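Local atomic coordinates of excinuclease ABC, subunit A. (Deinococcus radiodurans, PDB entry 2VF7), a protein that binds DNA and nucleotides and probably hydrolyses ATP, as a zinc-containing, ABC-type UvrA-family protein that probably recognises damaged DNA for excision repair. Residues 25-31 with 458-464; 195-200 with 228-232. The protein carries 1 engineered substitution. The contacts are given in a common frame with arbitrary orientation. Where two conformers were deposited one is given. Numbering follows the deposited sequence.

Contact 1 of 2, residues 25-31 with 458-464. With ADP (adenosine-5'-diphosphate), chain E.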
ATOM      1  N   ASN A  25     -27.631  -8.068   7.197  1.00 50.85           N
ATOM      2  CA  ASN A  25     -28.968  -8.631   7.213  1.00 51.31           C
ATOM      3  C   ASN A  25     -29.385  -9.269   5.881  1.00 51.47           C
ATOM      4  O   ASN A  25     -30.532  -9.637   5.700  1.00 51.81           O
ATOM      5  CB  ASN A  25     -29.980  -7.590   7.687  1.00 50.67           C
ATOM      6  CG  ASN A  25     -30.161  -6.466   6.705  1.00 51.24           C
ATOM      7  OD1 ASN A  25     -29.191  -5.969   6.121  1.00 51.17           O
ATOM      8  ND2 ASN A  25     -31.411  -6.049   6.512  1.00 50.89           N
ATOM      9  N   LEU A  26     -28.454  -9.410   4.948  1.00 51.88           N
ATOM     10  CA  LEU A  26     -28.785 -10.060   3.690  1.00 52.19           C
ATOM     11  C   LEU A  26     -29.176 -11.501   4.026  1.00 52.65           C
ATOM     12  O   LEU A  26     -28.581 -12.121   4.908  1.00 52.64           O
ATOM     13  CB  LEU A  26     -27.607  -9.974   2.720  1.00 52.12           C
ATOM     14  CG  LEU A  26     -27.387  -8.748   1.814  1.00 51.73           C
ATOM     15  CD1 LEU A  26     -28.241  -7.536   2.124  1.00 52.93           C
ATOM     16  CD2 LEU A  26     -25.935  -8.358   1.769  1.00 50.90           C
ATOM     17  N   LYS A  27     -30.205 -12.014   3.366  1.00 53.08           N
ATOM     18  CA  LYS A  27     -30.741 -13.327   3.706  1.00 53.77           C
ATOM     19  C   LYS A  27     -30.177 -14.425   2.827  1.00 54.01           C
ATOM     20  O   LYS A  27     -30.933 -15.221   2.286  1.00 54.52           O
ATOM     21  CB  LYS A  27     -32.274 -13.337   3.577  1.00 53.88           C
ATOM     22  CG  LYS A  27     -33.027 -12.303   4.409  1.00 54.52           C
ATOM     23  CD  LYS A  27     -33.077 -12.676   5.860  1.00 56.20           C
ATOM     24  CE  LYS A  27     -33.610 -11.525   6.700  1.00 58.44           C
ATOM     25  NZ  LYS A  27     -33.899 -12.011   8.080  1.00 59.35           N
ATOM     26  N   ASP A  28     -28.863 -14.483   2.658  1.00 54.70           N
ATOM     27  CA  ASP A  28     -28.284 -15.555   1.835  1.00 55.37           C
ATOM     28  C   ASP A  28     -28.929 -15.478   0.451  1.00 55.48           C
ATOM     29  O   ASP A  28     -29.574 -16.429   0.011  1.00 55.47           O
ATOM     30  CB  ASP A  28     -28.591 -16.912   2.484  1.00 55.82           C
ATOM     31  CG  ASP A  28     -27.615 -18.005   2.086  1.00 57.78           C
ATOM     32  OD1 ASP A  28     -27.990 -19.189   2.195  1.00 59.53           O
ATOM     33  OD2 ASP A  28     -26.472 -17.698   1.690  1.00 60.91           O
ATOM     34  N   ILE A  29     -28.774 -14.322  -0.207  1.00 54.88           N
ATOM     35  CA  ILE A  29     -29.481 -14.014  -1.460  1.00 54.25           C
ATOM     36  C   ILE A  29     -28.684 -14.376  -2.729  1.00 54.35           C
ATOM     37  O   ILE A  29     -27.447 -14.519  -2.696  1.00 54.11           O
ATOM     38  CB  ILE A  29     -29.938 -12.488  -1.543  1.00 54.16           C
ATOM     39  CG1 ILE A  29     -28.748 -11.543  -1.713  1.00 53.40           C
ATOM     40  CG2 ILE A  29     -30.748 -12.071  -0.332  1.00 53.47           C
ATOM     41  CD1 ILE A  29     -28.363 -11.270  -3.161  1.00 53.77           C
ATOM     42  N   SER A  30     -29.417 -14.517  -3.836  1.00 54.03           N
ATOM     43  CA  SER A  30     -28.838 -14.611  -5.173  1.00 53.80           C
ATOM     44  C   SER A  30     -29.408 -13.483  -6.013  1.00 53.47           C
ATOM     45  O   SER A  30     -30.612 -13.266  -6.015  1.00 53.40           O
ATOM     46  CB  SER A  30     -29.197 -15.940  -5.835  1.00 53.48           C
ATOM     47  OG  SER A  30     -28.624 -17.019  -5.146  1.00 53.41           O
ATOM     48  N   VAL A  31     -28.543 -12.760  -6.711  1.00 52.96           N
ATOM     49  CA  VAL A  31     -28.988 -11.733  -7.635  1.00 53.14           C
ATOM     50  C   VAL A  31     -28.030 -11.655  -8.818  1.00 53.28           C
ATOM     51  O   VAL A  31     -26.871 -12.017  -8.703  1.00 53.80           O
ATOM     52  CB  VAL A  31     -29.168 -10.341  -6.928  1.00 52.79           C
ATOM     53  CG1 VAL A  31     -27.843  -9.719  -6.570  1.00 52.83           C
ATOM     54  CG2 VAL A  31     -29.954  -9.398  -7.795  1.00 52.62           C
ATOM     55  N   GLY A 458     -33.876  -3.971   8.395  1.00 57.72           N
ATOM     56  CA  GLY A 458     -33.295  -4.931   9.336  1.00 57.86           C
ATOM     57  C   GLY A 458     -33.688  -6.390   9.159  1.00 58.23           C
ATOM     58  O   GLY A 458     -33.629  -6.935   8.066  1.00 58.24           O
ATOM     59  N   GLU A 459     -34.081  -7.027  10.258  1.00 58.71           N
ATOM     60  CA  GLU A 459     -34.431  -8.444  10.272  1.00 58.92           C
ATOM     61  C   GLU A 459     -35.667  -8.729   9.411  1.00 58.41           C
ATOM     62  O   GLU A 459     -35.912  -9.872   9.027  1.00 58.43           O
ATOM     63  CB  GLU A 459     -34.633  -8.937  11.720  1.00 59.13           C
ATOM     64  CG  GLU A 459     -33.730  -8.227  12.758  1.00 60.40           C
ATOM     65  CD  GLU A 459     -33.398  -9.073  13.982  0.70 59.59           C
ATOM     66  OE1 GLU A 459     -33.826  -8.717  15.103  0.70 60.06           O
ATOM     67  OE2 GLU A 459     -32.691 -10.090  13.823  0.70 61.05           O
ATOM     68  N   LYS A 460     -36.424  -7.673   9.102  1.00 58.04           N
ATOM     69  CA  LYS A 460     -37.624  -7.756   8.262  1.00 57.32           C
ATOM     70  C   LYS A 460     -37.356  -7.303   6.834  1.00 56.57           C
ATOM     71  O   LYS A 460     -38.284  -7.094   6.068  1.00 56.99           O
ATOM     72  CB  LYS A 460     -38.758  -6.918   8.851  1.00 57.33           C
ATOM     73  CG  LYS A 460     -39.420  -7.500  10.081  1.00 57.97           C
ATOM     74  CD  LYS A 460     -40.589  -6.616  10.476  1.00 59.17           C
ATOM     75  CE  LYS A 460     -41.534  -7.289  11.446  1.00 59.25           C
ATOM     76  NZ  LYS A 460     -42.724  -6.431  11.680  1.00 59.20           N
ATOM     77  N   GLY A 461     -36.085  -7.145   6.490  1.00 56.07           N
ATOM     78  CA  GLY A 461     -35.673  -6.833   5.127  1.00 54.81           C
ATOM     79  C   GLY A 461     -34.586  -7.776   4.662  1.00 54.29           C
ATOM     80  O   GLY A 461     -34.553  -8.943   5.059  1.00 54.15           O
ATOM     81  N   GLY A 462     -33.691  -7.282   3.814  1.00 53.98           N
ATOM     82  CA  GLY A 462     -32.539  -8.083   3.382  1.00 53.53           C
ATOM     83  C   GLY A 462     -32.814  -9.119   2.306  1.00 53.39           C
ATOM     84  O   GLY A 462     -32.015 -10.019   2.105  1.00 52.98           O
ATOM     85  N   GLU A 463     -33.948  -8.997   1.616  1.00 53.97           N
ATOM     86  CA  GLU A 463     -34.244  -9.849   0.445  1.00 54.27           C
ATOM     87  C   GLU A 463     -34.468  -9.073  -0.858  1.00 53.63           C
ATOM     88  O   GLU A 463     -34.645  -7.856  -0.857  1.00 52.94           O
ATOM     89  CB  GLU A 463     -35.394 -10.818   0.724  1.00 54.47           C
ATOM     90  CG  GLU A 463     -36.466 -10.280   1.616  1.00 57.41           C
ATOM     91  CD  GLU A 463     -37.143 -11.372   2.426  1.00 60.14           C
ATOM     92  OE1 GLU A 463     -36.850 -12.565   2.204  1.00 61.99           O
ATOM     93  OE2 GLU A 463     -37.966 -11.036   3.295  1.00 61.74           O
ATOM     94  N   ILE A 464     -34.410  -9.788  -1.976  1.00 53.46           N
ATOM     95  CA  ILE A 464     -34.478  -9.159  -3.294  1.00 52.96           C
ATOM     96  C   ILE A 464     -35.908  -9.231  -3.725  1.00 52.81           C
ATOM     97  O   ILE A 464     -36.457 -10.311  -3.885  1.00 52.43           O
ATOM     98  CB  ILE A 464     -33.548  -9.871  -4.351  1.00 53.48           C
ATOM     99  CG1 ILE A 464     -32.081  -9.936  -3.878  1.00 52.15           C
ATOM    100  CG2 ILE A 464     -33.662  -9.225  -5.735  1.00 52.63           C
ATOM    101  CD1 ILE A 464     -31.507  -8.622  -3.406  1.00 53.84           C
TER
HETATM  102  PB  ADP E 902     -29.418   0.597   3.503  1.00 43.47           P
HETATM  103  O1B ADP E 902     -30.661   0.421   2.679  1.00 47.23           O
HETATM  104  O2B ADP E 902     -29.585   1.548   4.651  1.00 45.01           O
HETATM  105  O3B ADP E 902     -28.203   0.915   2.652  1.00 46.30           O
HETATM  106  PA  ADP E 902     -27.885  -1.030   5.184  1.00 39.89           P
HETATM  107  O1A ADP E 902     -27.325   0.337   5.584  1.00 37.11           O
HETATM  108  O2A ADP E 902     -26.958  -2.048   4.605  1.00 42.67           O
HETATM  109  O3A ADP E 902     -29.132  -0.840   4.193  1.00 40.97           O
HETATM  110  O5' ADP E 902     -28.469  -1.688   6.530  1.00 41.35           O
HETATM  111  C5' ADP E 902     -28.699  -3.085   6.727  1.00 39.25           C
HETATM  112  C4' ADP E 902     -28.047  -3.498   8.036  1.00 39.34           C
HETATM  113  O4' ADP E 902     -26.625  -3.432   7.871  1.00 39.71           O
HETATM  114  C3' ADP E 902     -28.374  -2.610   9.236  1.00 39.63           C
HETATM  115  O3' ADP E 902     -28.564  -3.408  10.431  1.00 36.89           O
HETATM  116  C2' ADP E 902     -27.133  -1.734   9.340  1.00 39.03           C
HETATM  117  O2' ADP E 902     -26.933  -1.172  10.632  1.00 39.62           O
HETATM  118  C1' ADP E 902     -26.024  -2.697   8.933  1.00 39.55           C
HETATM  119  N9  ADP E 902     -24.820  -2.026   8.405  1.00 39.48           N
HETATM  120  C8  ADP E 902     -24.777  -1.254   7.299  1.00 39.84           C
HETATM  121  N7  ADP E 902     -23.546  -0.760   7.061  1.00 37.04           N
HETATM  122  C5  ADP E 902     -22.767  -1.246   8.048  1.00 38.64           C
HETATM  123  C6  ADP E 902     -21.335  -1.149   8.378  1.00 38.51           C
HETATM  124  N6  ADP E 902     -20.507  -0.393   7.610  1.00 40.16           N
HETATM  125  N1  ADP E 902     -20.905  -1.806   9.468  1.00 40.37           N
HETATM  126  C2  ADP E 902     -21.720  -2.557  10.246  1.00 39.14           C
HETATM  127  N3  ADP E 902     -23.027  -2.701   9.996  1.00 40.30           N
HETATM  128  C4  ADP E 902     -23.599  -2.084   8.923  1.00 39.63           C
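Three hydrogen bonds, all donated by 25-31 to carbonyls of 458-464, join these segments. The side-chain amide of N25 donates from ND2 to G458 O (2.8 Å, N-H...O angle 168°) and more weakly to S47 O. G461 N also donates to G458 O (2.9 Å), closing the turn 458-461. K27 N reaches G462 O at 3.0 Å and 146°, and K27 NZ reaches E459 O at 3.1 Å. G462 O additionally receives a CA-H...O contact from L26 CA (3.6 Å), while G462 CA offers one to N25 O (3.4 Å, 161°). So tight an approach suits glycine: an ideal CB on G462 would lie 2.0 Å from N25 O, and its phi is 79°. N25 OD1 lies 3.0 Å from C5' of ADP, a close contact with carbon, not a hydrogen bond; K49, S50 and S51 of the P-loop region hydrogen-bond to ADP. I464 CG1 packs on I29 CD1 (4.0 Å) and V31 CB (4.2 Å). D28, salt-bridged to R22 through OD2, and I29 form a G1 beta bulge opposite A21 of strand 15-21. I464, first in edge strand 464-468, also rests on V453 of strand 449-453 and L52 of helix 49-69.

Contact 2 of 2, residues 195-200 with 228-232; sequences DILVTL and VPVYP
Helix segment 195-199 (phi/psi near -65/-37) lies across strand 228-230, the axes passing 8.1 Å apart at 114°; the closest CA pair is I196 with V230, at 6.3 Å. D195 (chi1 m) points toward the strand, CB 3.8 Å from V230 CG2, and its carbonyl O accepts from a water at 2.6 Å. I196 (m, t) leaves the helix sideways, yet CG2 meets V228 CG2 at 3.8 Å and CG1 meets V230 CG1 at 4.3 Å. T199 (chi1 m) is the polar centre: OG1 donates to P229 O (2.9 Å) and accepts from the same water (2.7 Å), which accepts from Y231 N (3.2 Å) and so joins D195 O and T199 OG1 to the Y231 backbone. T199 CG2 packs on V228 CG2 at 3.7 Å, and OG1 lies at the Y231 ring edge, 4.3 Å from CD2. L200 (m, t) sets CD2 3.9 Å from V228 CG1. V228, P229 and V230 are extended (phi/psi -136/150, -65/132 and -118/143), V228 and V230 aiming at the helix. Y231 (-128/89, chi1 m) bonds through OH to M247 O. This helix-on-sheet packing covers one side of the two-stranded antiparallel sheet of 227-230 and 251-254 in the UvrA DNA-binding domain.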
ATOM      1  N   ASP A 195      12.732  15.479  36.042  1.00 50.73           N
ATOM      2  CA  ASP A 195      13.772  14.614  36.620  1.00 51.34           C
ATOM      3  C   ASP A 195      15.123  14.722  35.944  1.00 51.20           C
ATOM      4  O   ASP A 195      16.168  14.459  36.581  1.00 51.92           O
ATOM      5  CB  ASP A 195      13.306  13.156  36.778  1.00 52.14           C
ATOM      6  CG  ASP A 195      12.269  13.005  37.913  1.00 53.85           C
ATOM      7  OD1 ASP A 195      12.169  13.929  38.756  1.00 55.72           O
ATOM      8  OD2 ASP A 195      11.566  11.981  37.967  1.00 55.97           O
ATOM      9  N   ILE A 196      15.122  15.127  34.674  1.00 50.84           N
ATOM     10  CA  ILE A 196      16.381  15.427  33.990  1.00 50.30           C
ATOM     11  C   ILE A 196      17.021  16.648  34.640  1.00 50.73           C
ATOM     12  O   ILE A 196      18.214  16.613  34.964  1.00 51.62           O
ATOM     13  CB  ILE A 196      16.222  15.581  32.433  1.00 50.43           C
ATOM     14  CG1 ILE A 196      15.919  14.230  31.803  1.00 48.38           C
ATOM     15  CG2 ILE A 196      17.495  16.206  31.778  1.00 50.07           C
ATOM     16  CD1 ILE A 196      15.447  14.340  30.433  1.00 48.49           C
ATOM     17  N   LEU A 197      16.240  17.713  34.841  1.00 50.63           N
ATOM     18  CA  LEU A 197      16.717  18.904  35.549  1.00 50.66           C
ATOM     19  C   LEU A 197      17.257  18.674  36.959  1.00 51.56           C
ATOM     20  O   LEU A 197      18.182  19.376  37.352  1.00 52.70           O
ATOM     21  CB  LEU A 197      15.660  20.030  35.575  1.00 50.34           C
ATOM     22  CG  LEU A 197      15.101  20.599  34.255  1.00 49.07           C
ATOM     23  CD1 LEU A 197      14.175  21.788  34.495  1.00 47.34           C
ATOM     24  CD2 LEU A 197      16.236  20.973  33.300  1.00 46.53           C
ATOM     25  N   VAL A 198      16.712  17.723  37.733  1.00 52.26           N
ATOM     26  CA  VAL A 198      17.246  17.491  39.096  1.00 52.60           C
ATOM     27  C   VAL A 198      18.612  16.812  39.059  1.00 53.76           C
ATOM     28  O   VAL A 198      19.472  17.119  39.909  1.00 55.20           O
ATOM     29  CB  VAL A 198      16.264  16.759  40.101  1.00 52.78           C
ATOM     30  CG1 VAL A 198      14.816  17.242  39.923  1.00 50.98           C
ATOM     31  CG2 VAL A 198      16.327  15.289  39.951  1.00 53.24           C
ATOM     32  N   THR A 199      18.831  15.936  38.065  1.00 53.39           N
ATOM     33  CA  THR A 199      20.155  15.326  37.805  1.00 53.32           C
ATOM     34  C   THR A 199      21.167  16.425  37.457  1.00 53.67           C
ATOM     35  O   THR A 199      22.313  16.424  37.905  1.00 53.91           O
ATOM     36  CB  THR A 199      20.066  14.249  36.651  1.00 53.48           C
ATOM     37  OG1 THR A 199      19.407  13.086  37.140  1.00 53.25           O
ATOM     38  CG2 THR A 199      21.421  13.836  36.129  1.00 51.96           C
ATOM     39  N   LEU A 200      20.729  17.377  36.650  1.00 54.02           N
ATOM     40  CA  LEU A 200      21.591  18.470  36.248  1.00 53.67           C
ATOM     41  C   LEU A 200      21.828  19.493  37.358  1.00 53.68           C
ATOM     42  O   LEU A 200      22.615  20.407  37.166  1.00 54.70           O
ATOM     43  CB  LEU A 200      21.022  19.178  35.020  1.00 53.26           C
ATOM     44  CG  LEU A 200      21.077  18.480  33.672  1.00 52.21           C
ATOM     45  CD1 LEU A 200      20.451  19.411  32.660  1.00 50.30           C
ATOM     46  CD2 LEU A 200      22.529  18.156  33.308  1.00 51.59           C
ATOM     47  N   VAL A 228      21.533  12.180  30.188  1.00 52.43           N
ATOM     48  CA  VAL A 228      21.940  12.067  31.607  1.00 52.20           C
ATOM     49  C   VAL A 228      21.217  10.948  32.366  1.00 52.06           C
ATOM     50  O   VAL A 228      20.061  10.649  32.057  1.00 52.88           O
ATOM     51  CB  VAL A 228      21.747  13.428  32.385  1.00 52.46           C
ATOM     52  CG1 VAL A 228      22.427  14.573  31.649  1.00 52.08           C
ATOM     53  CG2 VAL A 228      20.271  13.749  32.615  1.00 52.46           C
ATOM     54  N   PRO A 229      21.879  10.349  33.378  1.00 51.34           N
ATOM     55  CA  PRO A 229      21.275   9.268  34.161  1.00 51.10           C
ATOM     56  C   PRO A 229      20.077   9.748  34.940  1.00 51.11           C
ATOM     57  O   PRO A 229      20.152  10.795  35.587  1.00 51.25           O
ATOM     58  CB  PRO A 229      22.386   8.904  35.148  1.00 51.37           C
ATOM     59  CG  PRO A 229      23.247  10.147  35.241  1.00 49.90           C
ATOM     60  CD  PRO A 229      23.241  10.664  33.856  1.00 51.43           C
ATOM     61  N   VAL A 230      18.957   9.032  34.880  1.00 51.26           N
ATOM     62  CA  VAL A 230      17.826   9.500  35.687  1.00 51.09           C
ATOM     63  C   VAL A 230      17.325   8.569  36.770  1.00 51.18           C
ATOM     64  O   VAL A 230      17.376   7.364  36.625  1.00 51.25           O
ATOM     65  CB  VAL A 230      16.762  10.436  34.933  1.00 51.58           C
ATOM     66  CG1 VAL A 230      16.878  10.392  33.406  1.00 49.16           C
ATOM     67  CG2 VAL A 230      15.290  10.195  35.410  1.00 50.94           C
ATOM     68  N   TYR A 231      16.927   9.149  37.899  1.00 52.30           N
ATOM     69  CA  TYR A 231      16.553   8.413  39.108  1.00 52.50           C
ATOM     70  C   TYR A 231      15.174   8.883  39.571  1.00 53.05           C
ATOM     71  O   TYR A 231      15.074   9.834  40.366  1.00 52.53           O
ATOM     72  CB  TYR A 231      17.571   8.671  40.227  1.00 52.59           C
ATOM     73  CG  TYR A 231      19.021   8.391  39.882  1.00 51.68           C
ATOM     74  CD1 TYR A 231      19.570   7.133  40.102  1.00 52.59           C
ATOM     75  CD2 TYR A 231      19.849   9.384  39.366  1.00 50.97           C
ATOM     76  CE1 TYR A 231      20.907   6.855  39.792  1.00 51.64           C
ATOM     77  CE2 TYR A 231      21.191   9.111  39.051  1.00 50.61           C
ATOM     78  CZ  TYR A 231      21.704   7.844  39.274  1.00 51.49           C
ATOM     79  OH  TYR A 231      23.026   7.546  39.006  1.00 53.12           O
ATOM     80  N   PRO A 232      14.109   8.234  39.050  1.00 53.56           N
ATOM     81  CA  PRO A 232      12.722   8.458  39.451  1.00 53.90           C
ATOM     82  C   PRO A 232      12.431   8.207  40.952  1.00 54.50           C
ATOM     83  O   PRO A 232      12.937   7.246  41.536  1.00 54.80           O
ATOM     84  CB  PRO A 232      11.948   7.460  38.586  1.00 53.58           C
ATOM     85  CG  PRO A 232      12.829   7.207  37.407  1.00 53.64           C
ATOM     86  CD  PRO A 232      14.201   7.209  37.986  1.00 53.76           C
TER
HETATM   87  O   HOH W   1      16.954  12.347  37.962  1.00 30.42           O

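In the fold
The two contacts belong to distant parts of one chain: their centres are 65 Å apart and their nearest atoms about 53 Å, so they do not touch. In sequence, however, contact 2 falls between the segments of contact 1, which lie 427 residues apart at their closest ends. The region carrying contact 2 thus lies in sequence between the two segments that meet beside the first nucleotide site. Contact 1 borders bound ADP and its P-loop; contact 2 lies away from the annotated sites, its centre 46 Å from the chain centre against 29 Å for contact 1. The separation is consistent with distinct nucleotide-binding and DNA-binding regions.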